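Amino acid ABC superfamily ATP binding cassette transporter, binding protein (Streptococcus pneumoniae, PDB 4H5G) binds L-arginine and probably delivers it to the permease of an amino acid ABC transporter for import, perhaps as a membrane-anchored lipoprotein. Local coordinates at residues A[50-55]-A[212-217]; A[104-109]-A[177-182]. All coordinates share one frame; numbering follows the deposited sequence.

Interaction 1 (A[50-55]-A[212-217]); sequences DELGVK and KEVVDK. With EDO (1,2-ethanediol), chain K.
Leu52 and Val214 supply the apolar part of a contact between two helix surfaces, a small example of how one valine can serve two neighbours. Val214 CG1 points across the gap, set anti to its own backbone N by chi1 of 179°, and meets Leu52 CD2 at 3.8 Å. The same methyl lies 4.0 Å from Glu51 CG, so the aliphatic root of the glutamate shares in the apolar patch before its chain turns polar. Leu52, which is buried, also packs on Leu211 of helix 209-225 and on Val5 and Leu14, which ties the end of helix 40-52 into the N-terminal lobe of this type II periplasmic binding protein.

The charged side chains lie on the exposed side of the contact. A bend at chi2 (74°) turns the carboxylate of Glu51 across the Lys217 chain, which is straight as far as CE and bent at chi4, the two running at about a right angle. Glu51 OE2 comes within 3.7 Å of Lys217 CE, yet stays 5.0 Å from Lys217 NZ, too far for a direct salt bridge. A 1,2-ethanediol, probably from the crystallisation liquor, spans the pair: its O1 donates to Glu51 OE2 at 2.8 Å, and Lys217 NZ gives a weak bond to O2.

Within each segment, local bonds fix the backbone and the charges. Gly53, with positive phi, is the C-prime residue of a Schellman motif that ends helix 40-52. On the other helix Lys212 NZ makes a salt bridge to the syn lone pair of Asp216 OD2 at 2.8 Å.

With no hydrogen bond running directly between the segments, cohesion here rests on methyl and methylene packing, while the opposite charges of Glu51 and Lys217 probably attract one another weakly, and the diol bridge may be peculiar to the crystal.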
loop_
_atom_site.group_PDB
_atom_site.type_symbol
_atom_site.label_atom_id
_atom_site.label_comp_id
_atom_site.label_asym_id
_atom_site.label_seq_id
_atom_site.Cartn_x
_atom_site.Cartn_y
_atom_site.Cartn_z
ATOM N N ASP A 50 -1.912 16.865 -11.646
ATOM C CA ASP A 50 -1.481 18.245 -11.901
ATOM C C ASP A 50 -0.594 18.357 -13.137
ATOM O O ASP A 50 -0.705 19.303 -13.912
ATOM C CB ASP A 50 -0.725 18.828 -10.682
ATOM C CG ASP A 50 -1.629 19.088 -9.486
ATOM O OD1 ASP A 50 -2.862 19.081 -9.644
ATOM O OD2 ASP A 50 -1.094 19.310 -8.376
ATOM N N GLU A 51 0.302 17.396 -13.305
ATOM C CA GLU A 51 1.196 17.404 -14.464
ATOM C C GLU A 51 0.385 17.271 -15.750
ATOM O O GLU A 51 0.689 17.918 -16.749
ATOM C CB GLU A 51 2.210 16.256 -14.362
ATOM C CG GLU A 51 3.332 16.308 -15.388
ATOM C CD GLU A 51 4.364 17.382 -15.070
ATOM O OE1 GLU A 51 4.655 17.612 -13.881
ATOM O OE2 GLU A 51 4.883 18.007 -16.007
ATOM N N LEU A 52 -0.660 16.445 -15.708
ATOM C CA LEU A 52 -1.514 16.204 -16.882
ATOM C C LEU A 52 -2.514 17.325 -17.113
ATOM O O LEU A 52 -3.121 17.412 -18.186
ATOM C CB LEU A 52 -2.259 14.876 -16.733
ATOM C CG LEU A 52 -1.377 13.639 -16.907
ATOM C CD1 LEU A 52 -2.090 12.394 -16.387
ATOM C CD2 LEU A 52 -0.986 13.459 -18.381
ATOM N N GLY A 53 -2.695 18.166 -16.097
ATOM C CA GLY A 53 -3.633 19.279 -16.166
ATOM C C GLY A 53 -5.088 18.860 -16.005
ATOM O O GLY A 53 -5.969 19.460 -16.610
ATOM N N VAL A 54 -5.334 17.829 -15.195
ATOM C CA VAL A 54 -6.697 17.314 -14.984
ATOM C C VAL A 54 -7.017 17.156 -13.501
ATOM O O VAL A 54 -6.122 17.211 -12.651
ATOM C CB VAL A 54 -6.918 15.954 -15.688
ATOM C CG1 VAL A 54 -6.711 16.081 -17.200
ATOM C CG2 VAL A 54 -5.993 14.869 -15.103
ATOM N N LYS A 55 -8.294 16.953 -13.190
ATOM C CA LYS A 55 -8.707 16.707 -11.810
ATOM C C LYS A 55 -8.327 15.298 -11.380
ATOM O O LYS A 55 -8.297 14.371 -12.194
ATOM C CB LYS A 55 -10.221 16.890 -11.662
ATOM C CG LYS A 55 -10.730 18.290 -11.963
ATOM C CD LYS A 55 -12.129 18.502 -11.390
ATOM C CE LYS A 55 -13.193 17.834 -12.247
ATOM N NZ LYS A 55 -14.544 17.946 -11.625
ATOM N N LYS A 212 2.654 6.143 -19.024
ATOM C CA LYS A 212 3.767 5.700 -18.168
ATOM C C LYS A 212 4.913 6.716 -18.152
ATOM O O LYS A 212 5.513 6.967 -17.100
ATOM C CB LYS A 212 4.284 4.316 -18.599
ATOM C CG LYS A 212 5.517 3.827 -17.786
ATOM C CD LYS A 212 5.879 2.361 -18.081
ATOM C CE LYS A 212 7.397 2.112 -17.951
ATOM N NZ LYS A 212 7.945 2.363 -16.562
ATOM N N GLU A 213 5.203 7.313 -19.309
ATOM C CA GLU A 213 6.272 8.321 -19.397
ATOM C C GLU A 213 5.987 9.510 -18.500
ATOM O O GLU A 213 6.896 10.049 -17.845
ATOM C CB GLU A 213 6.477 8.805 -20.849
ATOM C CG GLU A 213 7.103 7.763 -21.778
ATOM C CD GLU A 213 7.583 8.346 -23.083
ATOM O OE1 GLU A 213 7.533 9.591 -23.246
ATOM O OE2 GLU A 213 8.016 7.547 -23.947
ATOM N N VAL A 214 4.728 9.936 -18.478
ATOM C CA VAL A 214 4.344 11.077 -17.645
ATOM C C VAL A 214 4.431 10.695 -16.172
ATOM O O VAL A 214 4.964 11.443 -15.348
ATOM C CB VAL A 214 2.915 11.562 -17.957
ATOM C CG1 VAL A 214 2.538 12.744 -17.057
ATOM C CG2 VAL A 214 2.801 11.944 -19.423
ATOM N N VAL A 215 3.913 9.523 -15.838
ATOM C CA VAL A 215 4.007 9.034 -14.462
ATOM C C VAL A 215 5.464 8.904 -13.999
ATOM O O VAL A 215 5.805 9.309 -12.890
ATOM C CB VAL A 215 3.261 7.695 -14.273
ATOM C CG1 VAL A 215 3.475 7.155 -12.846
ATOM C CG2 VAL A 215 1.758 7.881 -14.533
ATOM N N ASP A 216 6.318 8.346 -14.848
ATOM C CA ASP A 216 7.740 8.187 -14.513
ATOM C C ASP A 216 8.430 9.529 -14.323
ATOM O O ASP A 216 9.299 9.686 -13.459
ATOM C CB ASP A 216 8.464 7.368 -15.606
ATOM C CG ASP A 216 8.117 5.879 -15.564
ATOM O OD1 ASP A 216 7.512 5.422 -14.572
ATOM O OD2 ASP A 216 8.477 5.161 -16.519
ATOM N N LYS A 217 8.051 10.502 -15.140
ATOM C CA LYS A 217 8.668 11.825 -15.049
ATOM C C LYS A 217 8.341 12.455 -13.699
ATOM O O LYS A 217 9.217 13.009 -13.017
ATOM C CB LYS A 217 8.168 12.720 -16.188
ATOM C CG LYS A 217 8.584 14.171 -16.057
ATOM C CD LYS A 217 7.883 15.012 -17.114
ATOM C CE LYS A 217 8.176 16.484 -16.908
ATOM N NZ LYS A 217 9.612 16.764 -17.177
HETATM C C1 EDO K . 7.739 20.656 -16.677
HETATM O O1 EDO K . 6.631 19.845 -17.091
HETATM C C2 EDO K . 8.893 19.803 -16.164
HETATM O O2 EDO K . 9.919 19.684 -17.159
#

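Interaction 2 (A[104-109]-A[177-182]); sequences SFLVHK and SYAAKN. Unlike the reference sequence in segment 104-109: His108 (reference Arg).
The Tyr178 ring meets Leu106 obliquely where helix 172-181 covers strand 103-108, the helix-on-sheet layering of an alpha/beta lobe in the type II periplasmic binding protein fold. Leu106 CD2 sits 3.9 Å from Tyr178 CG and closer still, 3.6 Å, to Tyr178 CB. Met153, Val157 and Met170 also touch the tyrosine side chain. The second flat group, the amide of Asn182, turns back on its own helix, where ND2 donates to a lone pair of Tyr178 O at 2.9 Å; ND2 lies in the Tyr178 carbonyl plane, and that oxygen lies 5° out of the Asn182 amide plane.

Leu106 is the strand residue that reaches over. Its CG stands anti to the backbone N (chi1 -176°), toward the helix, and chi2 of 70° then sets CD2 against Tyr178 and CD1 against Ala179 CB at 4.4 Å. Val157 and Leu160 of helix 153-162 touch the same leucine, so it is held between two helices on one face of the sheet.

Where strand and helix end, polar atoms take over: Lys109 NZ, which also bonds Ala183 O, donates to a water at 3.0 Å, and that water lies 2.6 Å from Asn182 O.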
loop_
_atom_site.group_PDB
_atom_site.type_symbol
_atom_site.label_atom_id
_atom_site.label_comp_id
_atom_site.label_asym_id
_atom_site.label_seq_id
_atom_site.Cartn_x
_atom_site.Cartn_y
_atom_site.Cartn_z
ATOM N N SER A 104 7.050 -6.147 7.628
ATOM C CA SER A 104 7.165 -6.368 9.063
ATOM C C SER A 104 5.933 -7.008 9.659
ATOM O O SER A 104 4.881 -7.082 9.019
ATOM C CB SER A 104 7.376 -5.026 9.768
ATOM O OG SER A 104 8.479 -4.333 9.238
ATOM N N PHE A 105 6.057 -7.435 10.913
ATOM C CA PHE A 105 4.901 -7.912 11.660
ATOM C C PHE A 105 4.562 -6.889 12.733
ATOM O O PHE A 105 5.447 -6.412 13.444
ATOM C CB PHE A 105 5.214 -9.249 12.345
ATOM C CG PHE A 105 5.355 -10.403 11.399
ATOM C CD1 PHE A 105 4.242 -11.098 10.976
ATOM C CD2 PHE A 105 6.598 -10.812 10.953
ATOM C CE1 PHE A 105 4.371 -12.172 10.113
ATOM C CE2 PHE A 105 6.728 -11.882 10.082
ATOM C CZ PHE A 105 5.613 -12.561 9.668
ATOM N N LEU A 106 3.285 -6.549 12.838
ATOM C CA LEU A 106 2.786 -5.741 13.944
ATOM C C LEU A 106 2.311 -6.705 15.026
ATOM O O LEU A 106 1.568 -7.651 14.739
ATOM C CB LEU A 106 1.618 -4.870 13.460
ATOM C CG LEU A 106 1.043 -3.878 14.475
ATOM C CD1 LEU A 106 2.027 -2.737 14.762
ATOM C CD2 LEU A 106 -0.305 -3.310 13.967
ATOM N N VAL A 107 2.759 -6.480 16.266
ATOM C CA VAL A 107 2.401 -7.327 17.404
ATOM C C VAL A 107 2.059 -6.465 18.623
ATOM O O VAL A 107 2.195 -5.244 18.594
ATOM C CB VAL A 107 3.562 -8.286 17.796
ATOM C CG1 VAL A 107 3.864 -9.290 16.675
ATOM C CG2 VAL A 107 4.836 -7.484 18.186
ATOM N N HIS A 108 1.619 -7.111 19.692
ATOM C CA HIS A 108 1.457 -6.424 20.970
ATOM C C HIS A 108 2.833 -6.083 21.521
ATOM O O HIS A 108 3.773 -6.877 21.394
ATOM C CB HIS A 108 0.702 -7.305 21.964
ATOM C CG HIS A 108 -0.756 -7.436 21.663
ATOM N ND1 HIS A 108 -1.690 -6.512 22.083
ATOM C CD2 HIS A 108 -1.443 -8.380 20.975
ATOM C CE1 HIS A 108 -2.890 -6.887 21.672
ATOM N NE2 HIS A 108 -2.767 -8.016 20.993
ATOM N N LYS A 109 2.954 -4.911 22.138
ATOM C CA LYS A 109 4.213 -4.495 22.762
ATOM C C LYS A 109 4.721 -5.544 23.746
ATOM O O LYS A 109 5.923 -5.800 23.824
ATOM C CB LYS A 109 4.017 -3.146 23.464
ATOM C CG LYS A 109 5.303 -2.420 23.842
ATOM C CD LYS A 109 5.013 -0.963 24.219
ATOM C CE LYS A 109 4.553 -0.157 23.008
ATOM N NZ LYS A 109 3.979 1.164 23.397
ATOM N N SER A 177 3.472 3.105 11.637
ATOM C CA SER A 177 2.406 4.075 11.885
ATOM C C SER A 177 1.431 3.572 12.946
ATOM O O SER A 177 1.083 4.311 13.869
ATOM C CB SER A 177 1.668 4.399 10.582
ATOM O OG SER A 177 0.602 5.296 10.825
ATOM N N TYR A 178 0.993 2.318 12.821
ATOM C CA TYR A 178 0.109 1.736 13.838
ATOM C C TYR A 178 0.771 1.785 15.203
ATOM O O TYR A 178 0.133 2.117 16.203
ATOM C CB TYR A 178 -0.232 0.282 13.506
ATOM C CG TYR A 178 -1.370 0.131 12.516
ATOM C CD1 TYR A 178 -2.639 0.617 12.807
ATOM C CD2 TYR A 178 -1.180 -0.517 11.306
ATOM C CE1 TYR A 178 -3.689 0.469 11.908
ATOM C CE2 TYR A 178 -2.224 -0.669 10.397
ATOM C CZ TYR A 178 -3.474 -0.172 10.710
ATOM O OH TYR A 178 -4.505 -0.329 9.808
ATOM N N ALA A 179 2.057 1.451 15.235
ATOM C CA ALA A 179 2.802 1.435 16.501
ATOM C C ALA A 179 2.943 2.843 17.082
ATOM O O ALA A 179 2.883 3.037 18.299
ATOM C CB ALA A 179 4.161 0.787 16.315
ATOM N N ALA A 180 3.124 3.822 16.203
ATOM C CA ALA A 180 3.335 5.208 16.630
ATOM C C ALA A 180 2.055 5.863 17.141
ATOM O O ALA A 180 2.106 6.804 17.931
ATOM C CB ALA A 180 3.940 6.021 15.497
ATOM N N LYS A 181 0.908 5.362 16.692
ATOM C CA LYS A 181 -0.372 5.991 17.004
ATOM C C LYS A 181 -1.198 5.202 18.017
ATOM O O LYS A 181 -2.235 5.678 18.469
ATOM C CB LYS A 181 -1.188 6.215 15.723
ATOM C CG LYS A 181 -0.531 7.172 14.730
ATOM C CD LYS A 181 -1.423 7.406 13.513
ATOM C CE LYS A 181 -0.673 8.122 12.393
ATOM N NZ LYS A 181 -1.498 8.244 11.147
ATOM N N ASN A 182 -0.738 4.002 18.369
ATOM C CA ASN A 182 -1.482 3.152 19.305
ATOM C C ASN A 182 -0.612 2.567 20.411
ATOM O O ASN A 182 0.387 1.899 20.144
ATOM C CB ASN A 182 -2.241 2.051 18.553
ATOM C CG ASN A 182 -3.205 2.615 17.533
ATOM O OD1 ASN A 182 -4.354 2.929 17.858
ATOM N ND2 ASN A 182 -2.737 2.772 16.295
HETATM O O HOH W 1 2.905 1.679 20.652
#

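Overall arrangement
Interactions 1 and 2 illustrate how a bilobed binding protein builds each lobe separately. Their centres are 35 Å apart, on opposite sides of the chain's centre, and their nearest atoms are about 22 Å from each other. Along the chain the order is 50-55, 104-109, 177-182, 212-217: the chain leaves the first lobe, completes the second, where interaction 2 lays helix 172-181 on the five-stranded mixed sheet, and returns so that helix 209-225 can pack on helix 40-52 in interaction 1. The two contacts share no helix or strand. The bound arginine lies between the lobes, consistent with two independently packed units closing on a substrate.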